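Local structure of fucoxanthin chlorophyll a/c-binding protein Lhcq3 (Chaetoceros gracilis, 6L4U) at residues 95-99 against 100-104. The protein binds chlorophylls a and c and carotenoids, and probably harvests light as an antenna protein passing excitation energy on to a photosystem. Residues are numbered along the deposited sequence; the frame is centred on the assembly and turned at random.
Sequences SDVSF and ESLSA. With CLA (chlorophyll a), chain B.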
ATOM      1  N   SER X  95       4.009  27.255  75.269  1.00 63.28           N
ATOM      2  CA  SER X  95       3.212  26.305  76.035  1.00 63.28           C
ATOM      3  C   SER X  95       4.071  25.359  76.862  1.00 63.28           C
ATOM      4  O   SER X  95       3.634  24.924  77.933  1.00 63.28           O
ATOM      5  CB  SER X  95       2.317  25.498  75.096  1.00 63.28           C
ATOM      6  OG  SER X  95       1.218  26.274  74.650  1.00 63.28           O
ATOM      7  N   ASP X  96       5.280  25.038  76.402  1.00 66.35           N
ATOM      8  CA  ASP X  96       6.136  24.095  77.098  1.00 66.35           C
ATOM      9  C   ASP X  96       7.515  24.637  77.442  1.00 66.35           C
ATOM     10  O   ASP X  96       8.283  23.934  78.108  1.00 66.35           O
ATOM     11  CB  ASP X  96       6.300  22.812  76.269  1.00 66.35           C
ATOM     12  CG  ASP X  96       5.007  22.038  76.133  1.00 66.35           C
ATOM     13  OD1 ASP X  96       4.145  22.150  77.031  1.00 66.35           O
ATOM     14  OD2 ASP X  96       4.851  21.311  75.130  1.00 66.35           O
ATOM     15  N   VAL X  97       7.859  25.847  77.014  1.00 64.46           N
ATOM     16  CA  VAL X  97       9.165  26.434  77.286  1.00 64.46           C
ATOM     17  C   VAL X  97       8.953  27.700  78.101  1.00 64.46           C
ATOM     18  O   VAL X  97       8.337  28.660  77.625  1.00 64.46           O
ATOM     19  CB  VAL X  97       9.939  26.734  75.992  1.00 64.46           C
ATOM     20  CG1 VAL X  97      11.209  27.512  76.300  1.00 64.46           C
ATOM     21  CG2 VAL X  97      10.263  25.449  75.258  1.00 64.46           C
ATOM     22  N   SER X  98       9.448  27.694  79.331  1.00 64.71           N
ATOM     23  CA  SER X  98       9.431  28.873  80.176  1.00 64.71           C
ATOM     24  C   SER X  98      10.718  29.663  79.994  1.00 64.71           C
ATOM     25  O   SER X  98      11.664  29.218  79.341  1.00 64.71           O
ATOM     26  CB  SER X  98       9.271  28.489  81.644  1.00 64.71           C
ATOM     27  OG  SER X  98      10.419  27.805  82.113  1.00 64.71           O
ATOM     28  N   PHE X  99      10.752  30.851  80.597  1.00 65.77           N
ATOM     29  CA  PHE X  99      11.998  31.605  80.629  1.00 65.77           C
ATOM     30  C   PHE X  99      12.935  31.086  81.710  1.00 65.77           C
ATOM     31  O   PHE X  99      14.102  31.489  81.761  1.00 65.77           O
ATOM     32  CB  PHE X  99      11.719  33.087  80.849  1.00 65.77           C
ATOM     33  CG  PHE X  99      10.811  33.703  79.823  1.00 65.77           C
ATOM     34  CD1 PHE X  99      11.319  34.177  78.628  1.00 65.77           C
ATOM     35  CD2 PHE X  99       9.454  33.832  80.067  1.00 65.77           C
ATOM     36  CE1 PHE X  99      10.491  34.757  77.685  1.00 65.77           C
ATOM     37  CE2 PHE X  99       8.618  34.410  79.130  1.00 65.77           C
ATOM     38  CZ  PHE X  99       9.139  34.875  77.938  1.00 65.77           C
ATOM     39  N   GLU X 100      12.434  30.215  82.594  1.00 67.59           N
ATOM     40  CA  GLU X 100      13.264  29.637  83.645  1.00 67.59           C
ATOM     41  C   GLU X 100      14.332  28.720  83.062  1.00 67.59           C
ATOM     42  O   GLU X 100      15.470  28.695  83.545  1.00 67.59           O
ATOM     43  CB  GLU X 100      12.389  28.860  84.629  1.00 67.59           C
ATOM     44  CG  GLU X 100      11.363  29.693  85.394  1.00 67.59           C
ATOM     45  CD  GLU X 100      11.987  30.614  86.427  1.00 67.59           C
ATOM     46  OE1 GLU X 100      13.052  30.266  86.977  1.00 67.59           O
ATOM     47  OE2 GLU X 100      11.396  31.678  86.705  1.00 67.59           O
ATOM     48  N   SER X 101      13.985  27.960  82.023  1.00 63.77           N
ATOM     49  CA  SER X 101      14.932  27.028  81.430  1.00 63.77           C
ATOM     50  C   SER X 101      15.915  27.714  80.491  1.00 63.77           C
ATOM     51  O   SER X 101      17.054  27.253  80.365  1.00 63.77           O
ATOM     52  CB  SER X 101      14.181  25.927  80.685  1.00 63.77           C
ATOM     53  OG  SER X 101      13.235  26.483  79.791  1.00 63.77           O
ATOM     54  N   LEU X 102      15.504  28.796  79.831  1.00 63.37           N
ATOM     55  CA  LEU X 102      16.396  29.471  78.898  1.00 63.37           C
ATOM     56  C   LEU X 102      17.440  30.314  79.612  1.00 63.37           C
ATOM     57  O   LEU X 102      18.568  30.438  79.125  1.00 63.37           O
ATOM     58  CB  LEU X 102      15.592  30.346  77.940  1.00 63.37           C
ATOM     59  CG  LEU X 102      14.529  29.624  77.122  1.00 63.37           C
ATOM     60  CD1 LEU X 102      13.563  30.624  76.545  1.00 63.37           C
ATOM     61  CD2 LEU X 102      15.177  28.820  76.023  1.00 63.37           C
ATOM     62  N   SER X 103      17.089  30.901  80.757  1.00 62.59           N
ATOM     63  CA  SER X 103      18.078  31.631  81.539  1.00 62.59           C
ATOM     64  C   SER X 103      19.020  30.692  82.274  1.00 62.59           C
ATOM     65  O   SER X 103      20.109  31.113  82.677  1.00 62.59           O
ATOM     66  CB  SER X 103      17.386  32.564  82.532  1.00 62.59           C
ATOM     67  OG  SER X 103      18.338  33.290  83.288  1.00 62.59           O
ATOM     68  N   ALA X 104      18.631  29.426  82.441  1.00 62.28           N
ATOM     69  CA  ALA X 104      19.511  28.431  83.037  1.00 62.28           C
ATOM     70  C   ALA X 104      20.659  28.044  82.115  1.00 62.28           C
ATOM     71  O   ALA X 104      21.651  27.479  82.586  1.00 62.28           O
ATOM     72  CB  ALA X 104      18.710  27.186  83.418  1.00 62.28           C
TER
HETATM   73 MG   CLA B 304      17.164  38.725  74.610  1.00 61.62          MG
HETATM   74  CHA CLA B 304      15.121  36.520  76.281  1.00 61.62           C
HETATM   75  CHB CLA B 304      17.238  36.550  72.023  1.00 61.62           C
HETATM   76  CHC CLA B 304      18.628  41.154  72.786  1.00 61.62           C
HETATM   77  CHD CLA B 304      16.670  41.127  77.378  1.00 61.62           C
HETATM   78  NA  CLA B 304      16.302  36.891  74.192  1.00 61.62           N
HETATM   79  C1A CLA B 304      15.615  36.108  74.928  1.00 61.62           C
HETATM   80  C2A CLA B 304      15.233  34.782  74.328  1.00 61.62           C
HETATM   81  C3A CLA B 304      15.982  34.804  73.024  1.00 61.62           C
HETATM   82  C4A CLA B 304      16.549  36.179  73.093  1.00 61.62           C
HETATM   83  CMA CLA B 304      17.098  33.773  73.068  1.00 61.62           C
HETATM   84  CAA CLA B 304      13.882  34.803  73.593  1.00 61.62           C
HETATM   85  CBA CLA B 304      12.602  35.454  74.114  1.00 61.62           C
HETATM   86  CGA CLA B 304      12.511  36.965  74.027  1.00 61.62           C
HETATM   87  O1A CLA B 304      11.513  37.517  74.452  1.00 61.62           O
HETATM   88  O2A CLA B 304      13.548  37.820  73.475  1.00 61.62           O
HETATM   89  NB  CLA B 304      17.818  38.827  72.683  1.00 61.62           N
HETATM   90  C1B CLA B 304      17.873  37.845  71.790  1.00 61.62           C
HETATM   91  C2B CLA B 304      18.540  38.173  70.506  1.00 61.62           C
HETATM   92  C3B CLA B 304      18.947  39.575  70.758  1.00 61.62           C
HETATM   93  C4B CLA B 304      18.448  39.856  72.127  1.00 61.62           C
HETATM   94  CMB CLA B 304      18.752  37.298  69.300  1.00 61.62           C
HETATM   95  CAB CLA B 304      19.680  40.527  69.897  1.00 61.62           C
HETATM   96  CBB CLA B 304      20.830  40.213  69.348  1.00 61.62           C
HETATM   97  NC  CLA B 304      17.548  40.706  75.015  1.00 61.62           N
HETATM   98  C1C CLA B 304      18.157  41.516  74.133  1.00 61.62           C
HETATM   99  C2C CLA B 304      18.354  42.907  74.603  1.00 61.62           C
HETATM  100  C3C CLA B 304      17.777  42.888  75.959  1.00 61.62           C
HETATM  101  C4C CLA B 304      17.318  41.486  76.103  1.00 61.62           C
HETATM  102  CMC CLA B 304      18.993  44.057  73.879  1.00 61.62           C
HETATM  103  CAC CLA B 304      17.675  44.015  76.952  1.00 61.62           C
HETATM  104  CBC CLA B 304      16.351  44.684  76.660  1.00 61.62           C
HETATM  105  ND  CLA B 304      16.171  38.902  76.376  1.00 61.62           N
HETATM  106  C1D CLA B 304      16.025  39.819  77.469  1.00 61.62           C
HETATM  107  C2D CLA B 304      15.211  39.330  78.613  1.00 61.62           C
HETATM  108  C3D CLA B 304      14.856  37.979  78.105  1.00 61.62           C
HETATM  109  C4D CLA B 304      15.431  37.838  76.853  1.00 61.62           C
HETATM  110  CMD CLA B 304      14.768  39.866  79.945  1.00 61.62           C
HETATM  111  CAD CLA B 304      14.118  36.726  78.394  1.00 61.62           C
HETATM  112  OBD CLA B 304      13.457  36.463  79.455  1.00 61.62           O
HETATM  113  CBD CLA B 304      14.296  35.786  77.274  1.00 61.62           C
HETATM  114  CGD CLA B 304      15.077  34.634  77.818  1.00 61.62           C
HETATM  115  O1D CLA B 304      14.593  33.520  77.836  1.00 61.62           O
HETATM  116  O2D CLA B 304      16.423  34.828  78.319  1.00 61.62           O
HETATM  117  CED CLA B 304      17.273  33.695  78.465  1.00 61.62           C
HETATM  118  C1  CLA B 304      13.674  39.118  74.053  1.00 61.62           C
HETATM  119  C2  CLA B 304      13.679  40.225  73.029  1.00 61.62           C
HETATM  120  C3  CLA B 304      13.872  41.506  73.385  1.00 61.62           C
HETATM  121  C4  CLA B 304      14.070  41.896  74.819  1.00 61.62           C
HETATM  122  C5  CLA B 304      13.870  42.593  72.343  1.00 61.62           C
HETATM  123  C6  CLA B 304      15.225  42.798  71.682  1.00 61.62           C
HETATM  124  C7  CLA B 304      15.489  44.278  71.433  1.00 61.62           C
HETATM  125  C8  CLA B 304      14.421  44.919  70.552  1.00 61.62           C
HETATM  126  C9  CLA B 304      14.476  44.362  69.136  1.00 61.62           C
HETATM  127  C10 CLA B 304      14.624  46.428  70.517  1.00 61.62           C
HETATM  128  C11 CLA B 304      13.494  47.201  71.195  1.00 61.62           C
HETATM  129  C12 CLA B 304      13.477  47.063  72.720  1.00 61.62           C
HETATM  130  C13 CLA B 304      14.334  48.075  73.494  1.00 61.62           C
HETATM  131  C14 CLA B 304      14.520  49.407  72.768  1.00 61.62           C
HETATM  132  C15 CLA B 304      15.687  47.474  73.872  1.00 61.62           C
HETATM  133  C16 CLA B 304      16.265  48.125  75.122  1.00 61.62           C
HETATM  134  C17 CLA B 304      17.789  48.140  75.097  1.00 61.62           C
HETATM  135  C18 CLA B 304      18.371  48.772  76.360  1.00 61.62           C
HETATM  136  C19 CLA B 304      18.110  47.910  77.590  1.00 61.62           C
HETATM  137  C20 CLA B 304      17.843  50.186  76.574  1.00 61.62           C
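S103 N donates to F99 O over 3.2 Å, an i to i+4 backbone bond that is fairly straight at the hydrogen (160°). One residue earlier, S98 is the N-cap: its OG accepts a weak, bent bond (131°) from E100 N at 3.2 Å. A chi1 of 67° sets this hydroxyl between the backbone N and the carbonyl carbon, from where it reaches forward to an amide of the first turn; serine, short and polar, suits that place. S101 OG, in turn, gives a weak hydrogen bond to S98 O, tying the cap residue to the turn a second time. E100 packs its CB 3.4 Å from S98 OG, and its charged side chain suits an exposed place.

Packing begins where V97 and L102 cross at about a right angle, V97 CG1 lying 3.9 Å from L102 CD1. F99, L102 and S103 also line a chlorophyll a pocket, whose pigment-facing side suits a buried aromatic and a buried aliphatic residue. F99 CD1 comes within 3.2 Å of the pigment's keto oxygen OBD, while the ester carbon CGD lies at the ring's edge, in its plane. L102 CB lies 3.3 Å from the ester carbonyl oxygen O1D. F89 N hydrogen-bonds the same pigment.

F99 and S98 also touch the loop at H88, M92 and L93, so the short helix 99-103 packs beside the connection that leaves helix 56-85, with helices 107-110 and 116-134 following.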